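Local coordinates for endoglucanase (Bacillus akibai, PDB 1UWW), which cleaves internal beta-1,4-glucosidic linkages of cellulose and is represented here by its family 28 carbohydrate-binding module, which is specific for non-crystalline cellulose, at the interface of chains A and B. Numbering follows the deposited sequence. Chains: chain A/B, Endoglucanase.

The interface of chains A and B. Residues chain A 106, 108, 125, 127; chain B 106, 108, 125, 127.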
# COMPACT_ATOMS: atom_id res chain seq x y z
N ASN A 106 6.43 -2.97 3.25
CA ASN A 106 5.44 -2.78 2.20
C ASN A 106 6.15 -2.70 0.87
O ASN A 106 6.98 -1.79 0.66
CB ASN A 106 4.64 -1.49 2.41
CG ASN A 106 3.54 -1.61 3.45
OD1 ASN A 106 2.99 -0.57 3.90
ND2 ASN A 106 3.20 -2.81 3.82
N ASN A 108 5.76 -1.96 -3.09
CA ASN A 108 4.93 -1.31 -4.09
C ASN A 108 5.58 -1.34 -5.45
O ASN A 108 6.78 -1.44 -5.60
CB ASN A 108 4.65 0.14 -3.69
CG ASN A 108 3.62 0.25 -2.55
OD1 ASN A 108 3.99 0.56 -1.44
ND2 ASN A 108 2.35 -0.10 -2.84
N THR A 125 -0.82 -2.89 -2.22
CA THR A 125 0.47 -3.12 -1.61
C THR A 125 0.65 -4.58 -1.19
O THR A 125 -0.31 -5.19 -0.71
CB THR A 125 0.49 -2.22 -0.40
OG1 THR A 125 0.31 -0.87 -0.84
CG2 THR A 125 1.84 -2.27 0.31
N THR A 127 2.50 -6.86 1.49
CA THR A 127 3.04 -6.59 2.81
C THR A 127 3.61 -7.87 3.42
O THR A 127 2.95 -8.93 3.42
CB THR A 127 1.93 -5.98 3.70
OG1 THR A 127 1.49 -4.75 3.13
CG2 THR A 127 2.45 -5.67 5.11
N ASN B 106 -4.21 -2.69 5.57
CA ASN B 106 -3.65 -1.57 4.79
C ASN B 106 -4.73 -0.58 4.45
O ASN B 106 -5.76 -0.98 3.93
CB ASN B 106 -3.02 -2.08 3.50
CG ASN B 106 -1.64 -2.70 3.73
OD1 ASN B 106 -1.03 -2.48 4.75
ND2 ASN B 106 -1.19 -3.52 2.80
N ASN B 108 -5.64 2.81 2.23
CA ASN B 108 -5.25 3.56 1.03
C ASN B 108 -6.30 4.62 0.72
O ASN B 108 -7.48 4.47 1.04
CB ASN B 108 -5.01 2.63 -0.16
CG ASN B 108 -3.75 1.78 0.01
OD1 ASN B 108 -3.84 0.61 0.42
ND2 ASN B 108 -2.58 2.39 -0.19
N THR B 125 0.96 3.76 1.70
CA THR B 125 -0.04 2.99 2.42
C THR B 125 0.12 3.21 3.89
O THR B 125 1.26 3.25 4.38
CB THR B 125 0.22 1.52 2.10
OG1 THR B 125 0.05 1.34 0.70
CG2 THR B 125 -0.78 0.56 2.77
N THR B 127 -0.37 1.35 7.34
CA THR B 127 -0.51 -0.05 7.75
C THR B 127 -0.71 -0.17 9.25
O THR B 127 0.01 0.45 10.04
CB THR B 127 0.75 -0.82 7.31
OG1 THR B 127 0.83 -0.82 5.88
CG2 THR B 127 0.68 -2.29 7.74
O HOH W 1 -2.71 -4.32 0.49
O HOH W 2 2.27 2.36 -0.42
O HOH W 3 3.98 2.06 3.35
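A:Thr125 and B:Thr125 meet hydroxyl to hydroxyl near the two-fold axis, their side chains running past each other in opposite directions. OG1 of A:Thr125 lies 2.7 Å from OG1 of B:Thr125 in a hydrogen bond whose direction is not settled. From its own chain each hydroxyl accepts a bond from the side-chain amide of Asn108, ND2 of A:Asn108 standing 3.0 Å from OG1 of A:Thr125; the asparagines thus form a second shell that may fix the rotation of the two hydroxyls. The B:Thr125 hydroxyl also bonds a water that reaches OD1 of A:Asn108.

Flanking the threonine pair, the two Asn106 side chains, on strands 104-111, reach across to opposite Thr127 residues. On B:Asn106, CB leads to CG, which is set anti to the carbonyl carbon and already lies 3.8 Å from OG1 of A:Thr127. Its ND2 gives a nearly straight bond (175° at H) to that OG1, 3.0 Å away and in the amide plane, while also bonding a water that continues to the backbone O of A:Thr125. ND2 further lies 3.8 Å from CB of A:Thr125, whose side chain it meets at about a right angle. OD1 accepts a hydrogen bond within its own chain, 2.7 Å from OG1 of B:Thr127, with that hydroxyl above the carbonyl plane. As modelled, the equivalently placed amide of A:Asn106 is flipped end for end (chi2 166° against -17°): its OD1 accepts from OG1 of B:Thr127 at 2.9 Å, in the carbonyl plane and on a lone pair, and a water links the same oxygen to the backbone O of B:Thr125. One hydroxyl hydrogen cannot serve both oxygens at once, so the flip may be one of O/N assignment.

This small, polar patch joins the two carbohydrate-binding modules of the deposited assembly through side-chain and water-mediated bonds; the structure alone does not show whether the pairing persists in the full-length enzyme.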